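Side-chain contacts in CELL division control protein 6 (Pyrobaculum aerophilum, PDB 1FNN), which binds and probably hydrolyses ATP as an AAA+ protein of the Cdc6/Cdc18 family, and is thought to take part in regulating DNA replication: residues 314-317 against 318-321; 84-87 against 88-91. All blocks are in the same frame, centred on the assembly; numbering follows the deposited sequence.

Overall arrangement
Interaction 1 (residues 314-321) and interaction 2 (residues 84-91) are both local, each made within one continuous run of chain, and they lie far apart on opposite sides of the protein's centre: 61 Å between their centres and about 45 Å between nearest atoms. Interaction 2 starts a helix of the AAA domain, beside its five-stranded parallel sheet; the side chain of R85 is about 14 Å from the bound ADP and about 13 Å from the magnesium ion. Interaction 1 sits in the middle of helix 311-324 of the C-terminal winged-helix domain, away from the nucleotide. Interaction 2 begins a helix with a side-chain cap; interaction 1 links successive turns of one already formed.

Interaction 1 of 2, residues 314-317 against 318-321; sequences AEES and YKIV
Two side-chain torsions bring E316 and K319 together: in each, CG stands opposite the carbonyl carbon and beside the backbone N, but E316 then bends at chi2 (-52°) while K319 runs on fully extended. The folded glutamate thus lays its carboxylate across the lysine chain, and E316 OE2 takes a bond from K319 NZ at 3.1 Å, on the syn side and 23° out of the carboxylate plane. The methylenes share in the contact, E316 OE1 lying 3.6 Å from K319 CD. Long, flexible charged residues suit this exposed surface, where solvent is likely to screen the ion pair.

E315, one turn before K319, supplies a second negative charge, its OE2 4.5 Å from K319 NZ and so beyond a salt bridge. Its CG lies 4.1 Å from K319 CE, and its OE1 bonds instead to H332 ND1, at the start of helix 332-344.

Beneath these side chains runs the main-chain bonding of the helix: K319 N to E315 O is 3.0 Å, V321 N to S317 O is 2.9 Å, and I320 N to E316 O is weak. The inner side faces helix 288-304. There small S317 sends OG to A296 O, while A314 and V321 meet F293 and L292. Y318 OH reaches H289 ND1 of helix 288-304 and R330 N of the loop before helix 332-344. With E316 and K319 at the surface and A314, Y318 and V321 buried, this is broadly an amphipathic helix, bearing an i to i+3 salt bridge and packed within a winged-helix domain.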
loop_
_atom_site.group_PDB
_atom_site.type_symbol
_atom_site.label_atom_id
_atom_site.label_comp_id
_atom_site.label_asym_id
_atom_site.label_seq_id
_atom_site.Cartn_x
_atom_site.Cartn_y
_atom_site.Cartn_z
ATOM N N ALA A 314 30.622 -4.479 -9.435
ATOM C CA ALA A 314 30.082 -4.239 -10.775
ATOM C C ALA A 314 31.201 -3.731 -11.738
ATOM O O ALA A 314 31.158 -3.999 -12.934
ATOM C CB ALA A 314 29.004 -3.173 -10.586
ATOM N N GLU A 315 32.037 -2.842 -11.264
ATOM C CA GLU A 315 33.129 -2.266 -12.071
ATOM C C GLU A 315 34.178 -3.311 -12.426
ATOM O O GLU A 315 34.433 -3.521 -13.630
ATOM C CB GLU A 315 33.782 -1.057 -11.399
ATOM C CG GLU A 315 34.967 -0.558 -12.252
ATOM C CD GLU A 315 35.445 0.821 -11.859
ATOM O OE1 GLU A 315 35.202 1.206 -10.705
ATOM O OE2 GLU A 315 36.063 1.540 -12.685
ATOM N N GLU A 316 34.515 -4.222 -11.511
ATOM C CA GLU A 316 35.401 -5.323 -11.892
ATOM C C GLU A 316 34.744 -6.263 -12.868
ATOM O O GLU A 316 35.353 -6.795 -13.816
ATOM C CB GLU A 316 35.981 -6.054 -10.672
ATOM C CG GLU A 316 37.044 -5.207 -9.975
ATOM C CD GLU A 316 38.119 -4.699 -10.947
ATOM O OE1 GLU A 316 38.585 -5.483 -11.811
ATOM O OE2 GLU A 316 38.485 -3.503 -10.841
ATOM N N SER A 317 33.441 -6.513 -12.723
ATOM C CA SER A 317 32.701 -7.342 -13.657
ATOM C C SER A 317 32.691 -6.668 -15.046
ATOM O O SER A 317 32.660 -7.353 -16.077
ATOM C CB SER A 317 31.256 -7.501 -13.122
ATOM O OG SER A 317 30.471 -8.228 -14.056
ATOM N N TYR A 318 32.463 -5.373 -15.038
ATOM C CA TYR A 318 32.338 -4.544 -16.228
ATOM C C TYR A 318 33.645 -4.542 -17.053
ATOM O O TYR A 318 33.605 -4.701 -18.272
ATOM C CB TYR A 318 31.931 -3.116 -15.830
ATOM C CG TYR A 318 32.086 -2.076 -16.943
ATOM C CD1 TYR A 318 31.168 -1.910 -17.958
ATOM C CD2 TYR A 318 33.211 -1.243 -16.949
ATOM C CE1 TYR A 318 31.321 -0.965 -18.961
ATOM C CE2 TYR A 318 33.376 -0.292 -17.950
ATOM C CZ TYR A 318 32.450 -0.158 -18.933
ATOM O OH TYR A 318 32.645 0.809 -19.927
ATOM N N LYS A 319 34.790 -4.528 -16.386
ATOM C CA LYS A 319 36.063 -4.693 -17.134
ATOM C C LYS A 319 36.147 -6.013 -17.870
ATOM O O LYS A 319 36.514 -6.113 -19.060
ATOM C CB LYS A 319 37.203 -4.533 -16.139
ATOM C CG LYS A 319 37.260 -3.116 -15.580
ATOM C CD LYS A 319 38.359 -3.051 -14.512
ATOM C CE LYS A 319 38.491 -1.602 -14.068
ATOM N NZ LYS A 319 39.432 -1.415 -12.930
ATOM N N ILE A 320 35.696 -7.105 -17.232
ATOM C CA ILE A 320 35.661 -8.401 -17.858
ATOM C C ILE A 320 34.689 -8.407 -19.017
ATOM O O ILE A 320 35.005 -8.957 -20.082
ATOM C CB ILE A 320 35.279 -9.518 -16.842
ATOM C CG1 ILE A 320 36.436 -9.645 -15.848
ATOM C CG2 ILE A 320 34.971 -10.846 -17.528
ATOM C CD1 ILE A 320 36.104 -10.436 -14.595
ATOM N N VAL A 321 33.482 -7.862 -18.820
ATOM C CA VAL A 321 32.480 -7.820 -19.857
ATOM C C VAL A 321 33.072 -7.083 -21.101
ATOM O O VAL A 321 32.782 -7.459 -22.272
ATOM C CB VAL A 321 31.173 -7.220 -19.360
ATOM C CG1 VAL A 321 30.231 -6.824 -20.482
ATOM C CG2 VAL A 321 30.412 -8.237 -18.443
#

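Interaction 2 of 2, residues 84-87 against 88-91; sequences YRNF and TAII
N86 accepts from A89 through its side chain and from I90 through its backbone, and these two bonds start helix 87-97. The A89 N to N86 OD1 bond is 2.8 Å long and nearly straight, at 166°, with the donor tilted 27° from the amide carbonyl plane. To reach it the side chain takes chi1 53°, placing CG between its own backbone N and carbonyl carbon, which carries OD1 forward to the amide of A89. Asparagine suits the N-cap because its short amide supplies an acceptor where no preceding turn offers a carbonyl.

The ordinary helical pattern then takes over. I90 N bonds to N86 O at 3.1 Å, and I91 N to F87 O at 2.9 Å.

Apolar groups flank this polar start. I91 crosses F87 obliquely, its CB lying 3.9 Å above one face of the ring and offset toward the rim; the same pair packs against helix 109-122, through F112, L113 and L116. Flat and branched side chains fill that buried side well. Y84 turns back onto the helix, its CB 3.9 Å from I90 CG1, while I90 also reaches I79 of strand 75-80 and I141 and F145 of helix 139-148. R85 leaves the backbone away from the helix, and its NE bonds to F82 O while its guanidinium makes a cation-pi contact with the F82 ring.

Not every polar atom is so well served: Y84 O is buried with I90 CG1 at 3.4 Å and has no partner in the model, which would be expected to cost some polar stabilisation. The chemistry implies a helix start secured from within, in which the amides of A89, I90 and I91 are answered by N86 OD1, N86 O and F87 O.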
loop_
_atom_site.group_PDB
_atom_site.type_symbol
_atom_site.label_atom_id
_atom_site.label_comp_id
_atom_site.label_asym_id
_atom_site.label_seq_id
_atom_site.Cartn_x
_atom_site.Cartn_y
_atom_site.Cartn_z
ATOM N N TYR A 84 -20.439 -1.695 -2.058
ATOM C CA TYR A 84 -21.749 -1.052 -1.960
ATOM C C TYR A 84 -21.644 0.377 -2.466
ATOM O O TYR A 84 -21.083 1.220 -1.765
ATOM C CB TYR A 84 -22.229 -1.083 -0.499
ATOM C CG TYR A 84 -22.110 -2.490 0.049
ATOM C CD1 TYR A 84 -21.047 -2.881 0.851
ATOM C CD2 TYR A 84 -23.098 -3.421 -0.262
ATOM C CE1 TYR A 84 -20.951 -4.169 1.344
ATOM C CE2 TYR A 84 -23.015 -4.716 0.226
ATOM C CZ TYR A 84 -21.953 -5.079 1.017
ATOM O OH TYR A 84 -21.902 -6.366 1.481
ATOM N N ARG A 85 -22.212 0.689 -3.630
ATOM C CA ARG A 85 -21.987 1.988 -4.261
ATOM C C ARG A 85 -23.182 2.905 -4.377
ATOM O O ARG A 85 -23.017 4.130 -4.257
ATOM C CB ARG A 85 -21.420 1.778 -5.677
ATOM C CG ARG A 85 -20.035 1.157 -5.627
ATOM C CD ARG A 85 -19.409 0.996 -7.006
ATOM N NE ARG A 85 -18.171 0.239 -6.908
ATOM C CZ ARG A 85 -17.284 0.061 -7.877
ATOM N NH1 ARG A 85 -17.478 0.594 -9.075
ATOM N NH2 ARG A 85 -16.192 -0.658 -7.646
ATOM N N ASN A 86 -24.359 2.326 -4.575
ATOM C CA ASN A 86 -25.542 3.184 -4.708
ATOM C C ASN A 86 -26.267 3.178 -3.373
ATOM O O ASN A 86 -25.882 2.393 -2.511
ATOM C CB ASN A 86 -26.441 2.684 -5.843
ATOM C CG ASN A 86 -26.764 1.210 -5.635
ATOM O OD1 ASN A 86 -27.471 0.878 -4.681
ATOM N ND2 ASN A 86 -26.243 0.378 -6.519
ATOM N N PHE A 87 -27.197 4.102 -3.204
ATOM C CA PHE A 87 -27.969 4.302 -2.017
ATOM C C PHE A 87 -28.603 3.009 -1.494
ATOM O O PHE A 87 -28.580 2.755 -0.291
ATOM C CB PHE A 87 -29.109 5.341 -2.228
ATOM C CG PHE A 87 -29.751 5.612 -0.882
ATOM C CD1 PHE A 87 -29.113 6.450 0.025
ATOM C CD2 PHE A 87 -30.956 5.044 -0.519
ATOM C CE1 PHE A 87 -29.668 6.710 1.255
ATOM C CE2 PHE A 87 -31.510 5.307 0.720
ATOM C CZ PHE A 87 -30.875 6.136 1.608
ATOM N N THR A 88 -29.257 2.261 -2.377
ATOM C CA THR A 88 -29.940 1.038 -2.003
ATOM C C THR A 88 -28.978 -0.005 -1.457
ATOM O O THR A 88 -29.314 -0.692 -0.492
ATOM C CB THR A 88 -30.719 0.457 -3.211
ATOM O OG1 THR A 88 -31.721 1.427 -3.562
ATOM C CG2 THR A 88 -31.407 -0.848 -2.866
ATOM N N ALA A 89 -27.839 -0.201 -2.113
ATOM C CA ALA A 89 -26.846 -1.151 -1.631
ATOM C C ALA A 89 -26.309 -0.721 -0.264
ATOM O O ALA A 89 -26.103 -1.573 0.592
ATOM C CB ALA A 89 -25.703 -1.292 -2.634
ATOM N N ILE A 90 -25.969 0.541 -0.084
ATOM C CA ILE A 90 -25.394 1.029 1.176
ATOM C C ILE A 90 -26.381 1.005 2.332
ATOM O O ILE A 90 -26.103 0.480 3.417
ATOM C CB ILE A 90 -24.868 2.467 0.997
ATOM C CG1 ILE A 90 -23.685 2.469 0.030
ATOM C CG2 ILE A 90 -24.439 3.047 2.350
ATOM C CD1 ILE A 90 -23.438 3.828 -0.613
ATOM N N ILE A 91 -27.589 1.548 2.107
ATOM C CA ILE A 91 -28.605 1.510 3.166
ATOM C C ILE A 91 -28.948 0.086 3.545
ATOM O O ILE A 91 -29.227 -0.226 4.724
ATOM C CB ILE A 91 -29.852 2.333 2.763
ATOM C CG1 ILE A 91 -30.638 2.745 4.011
ATOM C CG2 ILE A 91 -30.750 1.573 1.817
ATOM C CD1 ILE A 91 -29.969 3.860 4.792
#